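Local coordinates for probable UbiX-like flavin prenyltransferase (Escherichia coli, PDB 1SBZ), which probably catalyses transfer of a dimethylallyl group from dimethylallyl phosphate to reduced FMN, making the prenylated flavin cofactor needed by phenolic acid decarboxylase C, at residues Met1-Gly6 against Pro27-His32; Thr31-Ser36 against Arg52-Leu57; Phe76-Met81 against Glu113-Val118. One frame throughout, in Å; residues are numbered along the deposited sequence.

Interaction 1: residues Met1-Gly6 against Pro27-His32; sequences MKLIVG and PNVETH
Met1, a selenomethionine here, meets Asn28 and Val29: its N makes only a weak hydrogen bond to Asn28 O, its O accepts Glu30 N at 3.0 Å, and its CG lies beside Val29 CG2 at 4.2 Å. Lys2 runs alongside Glu30, both pointing the same way. Its contact is made by methylenes, Lys2 CD being 3.5 Å from Glu30 OE2, whereas Lys2 NZ is 5.1 Å from that oxygen and bonds instead to Arg77 O and makes a cation-pi contact with Phe76. Glu30, its CG anti to the backbone N (chi1 177°), receives His32 NE2 through the anti lone pair of OE2 at 2.6 Å, which would limit rotation of the imidazole. Leu3 turns to the other face, where its CD1 touches Val29 CG1. Its backbone is gripped twice: Leu3 N donates to Glu30 O (2.9 Å) and Leu3 O accepts His32 N (2.8 Å). Ile4 returns to the Lys2 face and sets CG2 3.5 Å from His32 O, the same oxygen that takes Val5 N in a bond nearly straight at the hydrogen (171°), its donor tilted from the carbonyl plane. The alternating bonds and the 32° angle between the short axes define a parallel pair. It belongs to a beta-alpha-beta unit whose helix 13-24 covers Val5 and Thr31 through Leu23, while strand 80-86 pairs with the other edge of strand 2-7.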
loop_
_atom_site.group_PDB
_atom_site.type_symbol
_atom_site.label_atom_id
_atom_site.label_comp_id
_atom_site.label_asym_id
_atom_site.label_seq_id
_atom_site.Cartn_x
_atom_site.Cartn_y
_atom_site.Cartn_z
HETATM N N MSE D 1 35.562 -5.069 -20.229
HETATM C CA MSE D 1 34.154 -5.423 -19.870
HETATM C C MSE D 1 34.013 -6.893 -19.482
HETATM O O MSE D 1 34.302 -7.787 -20.284
HETATM C CB MSE D 1 33.192 -5.061 -21.013
HETATM C CG MSE D 1 31.815 -5.727 -20.939
HETATM SE SE MSE D 1 30.335 -4.682 -21.676
HETATM C CE MSE D 1 31.355 -3.443 -22.854
ATOM N N LYS D 2 33.569 -7.129 -18.249
ATOM C CA LYS D 2 33.322 -8.483 -17.758
ATOM C C LYS D 2 31.827 -8.697 -17.564
ATOM O O LYS D 2 31.192 -7.990 -16.785
ATOM C CB LYS D 2 34.058 -8.750 -16.442
ATOM C CG LYS D 2 35.572 -8.663 -16.503
ATOM C CD LYS D 2 36.156 -9.137 -15.178
ATOM C CE LYS D 2 37.414 -8.364 -14.797
ATOM N NZ LYS D 2 37.570 -8.287 -13.304
ATOM N N LEU D 3 31.273 -9.670 -18.281
ATOM C CA LEU D 3 29.844 -9.977 -18.199
ATOM C C LEU D 3 29.605 -11.374 -17.675
ATOM O O LEU D 3 30.271 -12.327 -18.096
ATOM C CB LEU D 3 29.167 -9.841 -19.566
ATOM C CG LEU D 3 29.084 -8.465 -20.223
ATOM C CD1 LEU D 3 28.405 -8.576 -21.593
ATOM C CD2 LEU D 3 28.334 -7.495 -19.326
ATOM N N ILE D 4 28.655 -11.486 -16.749
ATOM C CA ILE D 4 28.164 -12.778 -16.316
ATOM C C ILE D 4 26.952 -13.165 -17.168
ATOM O O ILE D 4 26.059 -12.347 -17.416
ATOM C CB ILE D 4 27.794 -12.770 -14.814
ATOM C CG1 ILE D 4 28.966 -12.263 -13.964
ATOM C CG2 ILE D 4 27.356 -14.162 -14.364
ATOM C CD1 ILE D 4 28.589 -11.903 -12.529
ATOM N N VAL D 5 26.943 -14.416 -17.613
ATOM C CA VAL D 5 25.860 -14.964 -18.415
ATOM C C VAL D 5 25.316 -16.173 -17.670
ATOM O O VAL D 5 25.985 -17.202 -17.552
ATOM C CB VAL D 5 26.328 -15.337 -19.852
ATOM C CG1 VAL D 5 25.196 -15.965 -20.658
ATOM C CG2 VAL D 5 26.868 -14.109 -20.588
ATOM N N GLY D 6 24.116 -16.024 -17.120
ATOM C CA GLY D 6 23.435 -17.139 -16.481
ATOM C C GLY D 6 22.515 -17.769 -17.505
ATOM O O GLY D 6 21.890 -17.065 -18.292
ATOM N N PRO D 27 36.445 -9.316 -28.550
ATOM C CA PRO D 27 37.650 -9.646 -27.777
ATOM C C PRO D 27 37.787 -8.845 -26.483
ATOM O O PRO D 27 38.436 -9.300 -25.539
ATOM C CB PRO D 27 38.796 -9.293 -28.738
ATOM C CG PRO D 27 38.144 -9.065 -30.073
ATOM C CD PRO D 27 36.772 -8.552 -29.769
ATOM N N ASN D 28 37.175 -7.667 -26.454
ATOM C CA ASN D 28 37.154 -6.794 -25.276
ATOM C C ASN D 28 36.254 -7.304 -24.142
ATOM O O ASN D 28 36.195 -6.694 -23.070
ATOM C CB ASN D 28 36.702 -5.387 -25.689
ATOM C CG ASN D 28 35.464 -5.408 -26.584
ATOM O OD1 ASN D 28 35.353 -6.245 -27.488
ATOM N ND2 ASN D 28 34.532 -4.482 -26.341
ATOM N N VAL D 29 35.565 -8.419 -24.387
ATOM C CA VAL D 29 34.549 -8.932 -23.468
ATOM C C VAL D 29 34.921 -10.301 -22.890
ATOM O O VAL D 29 35.096 -11.277 -23.618
ATOM C CB VAL D 29 33.146 -8.976 -24.139
ATOM C CG1 VAL D 29 32.105 -9.573 -23.202
ATOM C CG2 VAL D 29 32.725 -7.584 -24.578
ATOM N N GLU D 30 35.047 -10.341 -21.568
ATOM C CA GLU D 30 35.290 -11.569 -20.829
ATOM C C GLU D 30 33.960 -12.088 -20.283
ATOM O O GLU D 30 33.233 -11.358 -19.607
ATOM C CB GLU D 30 36.275 -11.292 -19.695
ATOM C CG GLU D 30 36.571 -12.470 -18.784
ATOM C CD GLU D 30 37.517 -12.084 -17.669
ATOM O OE1 GLU D 30 38.617 -11.584 -17.974
ATOM O OE2 GLU D 30 37.160 -12.270 -16.485
ATOM N N THR D 31 33.638 -13.341 -20.587
ATOM C CA THR D 31 32.342 -13.899 -20.211
ATOM C C THR D 31 32.476 -14.939 -19.116
ATOM O O THR D 31 33.342 -15.812 -19.176
ATOM C CB THR D 31 31.599 -14.486 -21.437
ATOM O OG1 THR D 31 32.435 -15.445 -22.093
ATOM C CG2 THR D 31 31.388 -13.416 -22.501
ATOM N N HIS D 32 31.625 -14.823 -18.103
ATOM C CA HIS D 32 31.544 -15.813 -17.044
ATOM C C HIS D 32 30.174 -16.479 -17.099
ATOM O O HIS D 32 29.151 -15.855 -16.800
ATOM C CB HIS D 32 31.793 -15.171 -15.680
ATOM C CG HIS D 32 33.165 -14.594 -15.522
ATOM N ND1 HIS D 32 34.123 -15.163 -14.708
ATOM C CD2 HIS D 32 33.744 -13.502 -16.076
ATOM C CE1 HIS D 32 35.230 -14.446 -14.768
ATOM N NE2 HIS D 32 35.028 -13.433 -15.592
#

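Interaction 2: residues Thr31-Ser36 against Arg52-Leu57; sequences THLVMS and RDVAAL. With FMN (flavin mononucleotide), chain H.
Leu33 and Met35 meet Val54 and Ala55 without one hydrogen bond across the segments, yet the residue right after Met35 binds the flavin phosphate. The contact buries 194 Å² and is carried by a few carbon and selenium atoms. Thr31, Leu33 and Met35 all direct CB toward residues 52-57, as alternate residues of a strand do, and His32 and Val34 fall on the other face.

Leu33 makes its contact with one branch. Its CD2 sits 3.9 Å from Val54 CG1 and equally near Ala55 CA, and it also approaches Val54 O, an oxygen that already accepts Leu57 N. Met35, a selenomethionine here, crosses Val54 at a slant, with SE 3.9 Å from Val54 CG1. A bend at chi3 (-68°) then brings CE to 3.9 Å from Ala55 CB, so one side chain touches two successive residues, Val54 and Ala55. Val54 CG1 touches both Leu33 CD2 and Met35 SE. Val17 and Leu20 of helix 13-24 and Ile43 of helix 37-46 also pack against Val54.

Beyond the packing, Ser36 OG donates to FMN O1P at 2.6 Å. With chi1 at 71°, OG lies between the backbone N and the carbonyl carbon; it also accepts Ala39 N, capping the start of helix 37-46. One hydroxyl therefore serves both the helix N-terminus and the phosphate, and that helix end would probably favour the negative charge. Helices packed on a parallel sheet, with the cofactor phosphate held just past the C-terminal end of a strand, are characteristic of the Rossmann-like flavoprotein fold.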
loop_
_atom_site.group_PDB
_atom_site.type_symbol
_atom_site.label_atom_id
_atom_site.label_comp_id
_atom_site.label_asym_id
_atom_site.label_seq_id
_atom_site.Cartn_x
_atom_site.Cartn_y
_atom_site.Cartn_z
ATOM N N THR D 31 33.638 -13.341 -20.587
ATOM C CA THR D 31 32.342 -13.899 -20.211
ATOM C C THR D 31 32.476 -14.939 -19.116
ATOM O O THR D 31 33.342 -15.812 -19.176
ATOM C CB THR D 31 31.599 -14.486 -21.437
ATOM O OG1 THR D 31 32.435 -15.445 -22.093
ATOM C CG2 THR D 31 31.388 -13.416 -22.501
ATOM N N HIS D 32 31.625 -14.823 -18.103
ATOM C CA HIS D 32 31.544 -15.813 -17.044
ATOM C C HIS D 32 30.174 -16.479 -17.099
ATOM O O HIS D 32 29.151 -15.855 -16.800
ATOM C CB HIS D 32 31.793 -15.171 -15.680
ATOM C CG HIS D 32 33.165 -14.594 -15.522
ATOM N ND1 HIS D 32 34.123 -15.163 -14.708
ATOM C CD2 HIS D 32 33.744 -13.502 -16.076
ATOM C CE1 HIS D 32 35.230 -14.446 -14.768
ATOM N NE2 HIS D 32 35.028 -13.433 -15.592
ATOM N N LEU D 33 30.161 -17.744 -17.501
ATOM C CA LEU D 33 28.919 -18.484 -17.698
ATOM C C LEU D 33 28.556 -19.323 -16.483
ATOM O O LEU D 33 29.421 -19.935 -15.859
ATOM C CB LEU D 33 29.027 -19.380 -18.943
ATOM C CG LEU D 33 27.945 -20.434 -19.223
ATOM C CD1 LEU D 33 26.584 -19.784 -19.476
ATOM C CD2 LEU D 33 28.349 -21.298 -20.401
ATOM N N VAL D 34 27.269 -19.325 -16.137
ATOM C CA VAL D 34 26.731 -20.270 -15.160
ATOM C C VAL D 34 25.488 -20.928 -15.750
ATOM O O VAL D 34 24.465 -20.270 -15.942
ATOM C CB VAL D 34 26.372 -19.597 -13.809
ATOM C CG1 VAL D 34 26.158 -20.647 -12.736
ATOM C CG2 VAL D 34 27.450 -18.643 -13.369
HETATM N N MSE D 35 25.587 -22.220 -16.053
HETATM C CA MSE D 35 24.440 -22.986 -16.545
HETATM C C MSE D 35 23.811 -23.762 -15.392
HETATM O O MSE D 35 24.503 -24.499 -14.691
HETATM C CB MSE D 35 24.858 -23.973 -17.642
HETATM C CG MSE D 35 25.340 -23.353 -18.932
HETATM SE SE MSE D 35 26.037 -24.720 -20.169
HETATM C CE MSE D 35 27.632 -25.225 -19.142
ATOM N N SER D 36 22.503 -23.590 -15.195
ATOM C CA SER D 36 21.776 -24.355 -14.184
ATOM C C SER D 36 21.658 -25.808 -14.634
ATOM O O SER D 36 21.890 -26.106 -15.798
ATOM C CB SER D 36 20.381 -23.769 -13.973
ATOM O OG SER D 36 19.551 -24.034 -15.087
ATOM N N ARG D 52 28.916 -28.958 -22.611
ATOM C CA ARG D 52 30.352 -28.706 -22.720
ATOM C C ARG D 52 30.707 -27.847 -23.932
ATOM O O ARG D 52 31.590 -26.993 -23.845
ATOM C CB ARG D 52 31.147 -30.015 -22.723
ATOM C CG ARG D 52 31.482 -30.526 -21.329
ATOM C CD ARG D 52 30.657 -31.711 -20.846
ATOM N NE ARG D 52 29.211 -31.578 -21.062
ATOM C CZ ARG D 52 28.447 -32.469 -21.706
ATOM N NH1 ARG D 52 28.973 -33.591 -22.203
ATOM N NH2 ARG D 52 27.147 -32.237 -21.840
ATOM N N ASP D 53 30.020 -28.076 -25.052
ATOM C CA ASP D 53 30.124 -27.210 -26.228
ATOM C C ASP D 53 29.818 -25.758 -25.878
ATOM O O ASP D 53 30.517 -24.844 -26.317
ATOM C CB ASP D 53 29.142 -27.654 -27.311
ATOM C CG ASP D 53 29.600 -28.886 -28.057
ATOM O OD1 ASP D 53 30.818 -29.143 -28.134
ATOM O OD2 ASP D 53 28.796 -29.651 -28.620
ATOM N N VAL D 54 28.756 -25.557 -25.100
ATOM C CA VAL D 54 28.340 -24.214 -24.684
ATOM C C VAL D 54 29.337 -23.634 -23.679
ATOM O O VAL D 54 29.720 -22.470 -23.784
ATOM C CB VAL D 54 26.895 -24.217 -24.120
ATOM C CG1 VAL D 54 26.534 -22.862 -23.506
ATOM C CG2 VAL D 54 25.907 -24.578 -25.216
ATOM N N ALA D 55 29.779 -24.455 -22.729
ATOM C CA ALA D 55 30.791 -24.028 -21.767
ATOM C C ALA D 55 32.036 -23.485 -22.480
ATOM O O ALA D 55 32.618 -22.485 -22.054
ATOM C CB ALA D 55 31.159 -25.172 -20.834
ATOM N N ALA D 56 32.413 -24.136 -23.583
ATOM C CA ALA D 56 33.584 -23.745 -24.371
ATOM C C ALA D 56 33.413 -22.411 -25.115
ATOM O O ALA D 56 34.391 -21.841 -25.613
ATOM C CB ALA D 56 33.970 -24.867 -25.342
ATOM N N LEU D 57 32.178 -21.916 -25.190
ATOM C CA LEU D 57 31.900 -20.600 -25.773
ATOM C C LEU D 57 32.298 -19.466 -24.828
ATOM O O LEU D 57 32.451 -18.321 -25.250
ATOM C CB LEU D 57 30.417 -20.480 -26.127
ATOM C CG LEU D 57 29.857 -20.643 -27.546
ATOM C CD1 LEU D 57 30.861 -21.169 -28.583
ATOM C CD2 LEU D 57 28.598 -21.494 -27.516
HETATM N N1 FMN H . 10.026 -22.866 -16.847
HETATM C C2 FMN H . 9.657 -21.568 -17.117
HETATM O O2 FMN H . 9.526 -20.800 -16.172
HETATM N N3 FMN H . 9.440 -21.161 -18.419
HETATM C C4 FMN H . 9.604 -22.066 -19.461
HETATM O O4 FMN H . 9.660 -21.633 -20.616
HETATM C C4A FMN H . 9.984 -23.391 -19.180
HETATM N N5 FMN H . 10.161 -24.325 -20.189
HETATM C C5A FMN H . 10.545 -25.627 -19.885
HETATM C C6 FMN H . 10.727 -26.565 -20.906
HETATM C C7 FMN H . 11.117 -27.879 -20.608
HETATM C C7M FMN H . 11.660 -28.731 -21.727
HETATM C C8 FMN H . 11.323 -28.255 -19.275
HETATM C C8M FMN H . 11.986 -29.564 -18.918
HETATM C C9 FMN H . 11.140 -27.319 -18.263
HETATM C C9A FMN H . 10.755 -26.005 -18.560
HETATM N N10 FMN H . 10.571 -25.076 -17.539
HETATM C C10 FMN H . 10.188 -23.783 -17.855
HETATM C "C1'" FMN H . 10.525 -25.535 -16.106
HETATM C "C2'" FMN H . 11.853 -25.218 -15.424
HETATM O "O2'" FMN H . 12.905 -25.827 -16.143
HETATM C "C3'" FMN H . 11.863 -25.636 -13.949
HETATM O "O3'" FMN H . 11.021 -24.767 -13.206
HETATM C "C4'" FMN H . 13.267 -25.673 -13.332
HETATM O "O4'" FMN H . 13.200 -25.916 -11.939
HETATM C "C5'" FMN H . 14.044 -24.379 -13.545
HETATM O "O5'" FMN H . 15.228 -24.396 -12.764
HETATM P P FMN H . 16.407 -23.362 -13.133
HETATM O O1P FMN H . 17.015 -23.818 -14.444
HETATM O O2P FMN H . 17.397 -23.401 -12.008
HETATM O O3P FMN H . 15.821 -21.970 -13.278
#

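Interaction 3: residues Phe76-Met81 against Glu113-Val118; sequences FRTDGM and EGRKLV
Met81 and Leu117 form a regular parallel bridge, with Met81 N donating to Lys116 O (2.9 Å, N-H...O 146°) and Met81 O accepting Val118 N (2.9 Å, 165°). Just before it the pairing is loose: Gly80 has a positive phi (146°), at which a CB would be jammed against the preceding carbonyl O, and a water links Asp79 O to Lys116 N. The side chains of Met81, a selenomethionine here, and Leu117 lie side by side, Met81 CB and Leu117 CD1 being 3.8 Å apart.

Arg115 spans the other end. Extended from CG to NE, its chain crosses Thr78 at about a right angle, with CD 3.6 Å from Thr78 OG1. One face of the guanidinium rests near its rim on Thr78 N and Arg77 CA, the latter 3.6 Å from Arg115 NH2; Glu113 CB lies over the rim of the opposite face. Arg115 NH1 makes a weak, bent bond to Phe76 O (3.1 Å) and another, in the guanidinium plane, to a water at 3.0 Å that also bonds Thr78 OG1. Arg115 NH2 donates to Gly74 O.

The positive group is therefore held by backbone carbonyls, water and packing, with no carboxylate across the contact. Asp79 OD2 instead pairs with Arg77 in a salt bridge and also accepts Lys2 N. Arg77 NH1 is 6.6 Å from Arg115 NE, and the bridge would be expected to offset these like charges.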
loop_
_atom_site.group_PDB
_atom_site.type_symbol
_atom_site.label_atom_id
_atom_site.label_comp_id
_atom_site.label_asym_id
_atom_site.label_seq_id
_atom_site.Cartn_x
_atom_site.Cartn_y
_atom_site.Cartn_z
ATOM N N PHE D 76 35.029 -8.722 -6.602
ATOM C CA PHE D 76 35.408 -9.134 -7.954
ATOM C C PHE D 76 34.541 -8.391 -8.971
ATOM O O PHE D 76 33.370 -8.737 -9.178
ATOM C CB PHE D 76 35.273 -10.653 -8.116
ATOM C CG PHE D 76 35.624 -11.154 -9.489
ATOM C CD1 PHE D 76 36.957 -11.309 -9.869
ATOM C CD2 PHE D 76 34.624 -11.483 -10.400
ATOM C CE1 PHE D 76 37.291 -11.776 -11.142
ATOM C CE2 PHE D 76 34.946 -11.948 -11.673
ATOM C CZ PHE D 76 36.283 -12.098 -12.046
ATOM N N ARG D 77 35.130 -7.372 -9.597
ATOM C CA ARG D 77 34.411 -6.448 -10.466
ATOM C C ARG D 77 33.917 -7.076 -11.775
ATOM O O ARG D 77 34.673 -7.748 -12.483
ATOM C CB ARG D 77 35.283 -5.228 -10.772
ATOM C CG ARG D 77 34.543 -4.096 -11.479
ATOM C CD ARG D 77 35.408 -3.232 -12.409
ATOM N NE ARG D 77 36.009 -3.988 -13.518
ATOM C CZ ARG D 77 35.372 -4.367 -14.631
ATOM N NH1 ARG D 77 34.088 -4.086 -14.811
ATOM N NH2 ARG D 77 36.025 -5.041 -15.573
ATOM N N THR D 78 32.636 -6.856 -12.067
ATOM C CA THR D 78 32.053 -7.143 -13.373
ATOM C C THR D 78 31.218 -5.944 -13.802
ATOM O O THR D 78 30.910 -5.067 -12.993
ATOM C CB THR D 78 31.143 -8.393 -13.341
ATOM O OG1 THR D 78 29.954 -8.099 -12.597
ATOM C CG2 THR D 78 31.791 -9.558 -12.585
ATOM N N ASP D 79 30.836 -5.921 -15.071
ATOM C CA ASP D 79 30.016 -4.845 -15.598
ATOM C C ASP D 79 28.535 -5.188 -15.569
ATOM O O ASP D 79 27.701 -4.356 -15.902
ATOM C CB ASP D 79 30.460 -4.479 -17.013
ATOM C CG ASP D 79 31.863 -3.934 -17.038
ATOM O OD1 ASP D 79 32.018 -2.695 -17.080
ATOM O OD2 ASP D 79 32.870 -4.665 -16.973
ATOM N N GLY D 80 28.213 -6.411 -15.163
ATOM C CA GLY D 80 26.818 -6.819 -15.045
ATOM C C GLY D 80 26.585 -8.273 -15.372
ATOM O O GLY D 80 27.529 -9.059 -15.456
HETATM N N MSE D 81 25.314 -8.614 -15.577
HETATM C CA MSE D 81 24.877 -9.996 -15.722
HETATM C C MSE D 81 23.646 -10.073 -16.621
HETATM O O MSE D 81 22.780 -9.209 -16.561
HETATM C CB MSE D 81 24.560 -10.591 -14.344
HETATM C CG MSE D 81 24.015 -12.023 -14.346
HETATM SE SE MSE D 81 23.976 -12.777 -12.548
HETATM C CE MSE D 81 23.398 -14.555 -12.982
ATOM N N GLU D 113 25.886 -4.576 -5.545
ATOM C CA GLU D 113 27.023 -3.771 -6.001
ATOM C C GLU D 113 26.606 -2.637 -6.926
ATOM O O GLU D 113 27.448 -1.833 -7.327
ATOM C CB GLU D 113 28.086 -4.637 -6.694
ATOM C CG GLU D 113 28.768 -5.674 -5.802
ATOM C CD GLU D 113 29.493 -5.083 -4.605
ATOM O OE1 GLU D 113 30.055 -3.964 -4.709
ATOM O OE2 GLU D 113 29.501 -5.749 -3.543
ATOM N N GLY D 114 25.319 -2.572 -7.265
ATOM C CA GLY D 114 24.800 -1.532 -8.159
ATOM C C GLY D 114 25.111 -1.786 -9.625
ATOM O O GLY D 114 25.099 -0.863 -10.428
ATOM N N ARG D 115 25.377 -3.042 -9.977
ATOM C CA ARG D 115 25.728 -3.404 -11.348
ATOM C C ARG D 115 24.467 -3.773 -12.120
ATOM O O ARG D 115 23.402 -4.008 -11.518
ATOM C CB ARG D 115 26.759 -4.540 -11.365
ATOM C CG ARG D 115 28.024 -4.190 -10.583
ATOM C CD ARG D 115 29.048 -5.312 -10.441
ATOM N NE ARG D 115 30.165 -4.851 -9.611
ATOM C CZ ARG D 115 30.972 -5.632 -8.900
ATOM N NH1 ARG D 115 30.819 -6.953 -8.895
ATOM N NH2 ARG D 115 31.935 -5.077 -8.172
ATOM N N LYS D 116 24.575 -3.797 -13.446
ATOM C CA LYS D 116 23.393 -3.968 -14.291
ATOM C C LYS D 116 22.959 -5.429 -14.362
ATOM O O LYS D 116 23.763 -6.302 -14.696
ATOM C CB LYS D 116 23.636 -3.398 -15.695
ATOM C CG LYS D 116 22.484 -3.652 -16.658
ATOM C CD LYS D 116 22.168 -2.425 -17.488
ATOM C CE LYS D 116 20.677 -2.366 -17.801
ATOM N NZ LYS D 116 19.833 -2.607 -16.574
ATOM N N LEU D 117 21.693 -5.688 -14.038
ATOM C CA LEU D 117 21.101 -7.007 -14.233
ATOM C C LEU D 117 20.067 -6.980 -15.365
ATOM O O LEU D 117 19.123 -6.184 -15.335
ATOM C CB LEU D 117 20.473 -7.516 -12.926
ATOM C CG LEU D 117 19.895 -8.941 -12.906
ATOM C CD1 LEU D 117 20.957 -9.976 -13.264
ATOM C CD2 LEU D 117 19.289 -9.268 -11.548
ATOM N N VAL D 118 20.263 -7.841 -16.365
ATOM C CA VAL D 118 19.349 -7.939 -17.501
ATOM C C VAL D 118 18.754 -9.341 -17.537
ATOM O O VAL D 118 19.474 -10.324 -17.674
ATOM C CB VAL D 118 20.050 -7.625 -18.851
ATOM C CG1 VAL D 118 19.085 -7.804 -20.033
ATOM C CG2 VAL D 118 20.630 -6.224 -18.846
HETATM O O HOH W 1 29.457 -9.363 -10.052
HETATM O O HOH W 2 26.851 -2.083 -14.609
#

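All three contacts include a strand of one parallel sheet. Interactions 1 and 2 share Thr31 and His32 of strand 30-35, and Val5 O to Val34 N (2.9 Å) carries the pairing of interaction 1 onward along it. On the other edge of strand 2-7, Lys2 O to Asp79 N (2.7 Å) and Ile4 N to Gly80 O (3.0 Å) join interaction 1 to interaction 3; the centre of interaction 1 is about 11 Å from that of each of the others. Interactions 2 and 3, centred 18 Å apart, still touch where His32 CE1 lies 3.7 Å from Phe76 CZ. Interaction 2 alone reaches FMN directly; the side chains of Met81 and Val5 lie about 11 and 13 Å from a bound FMN.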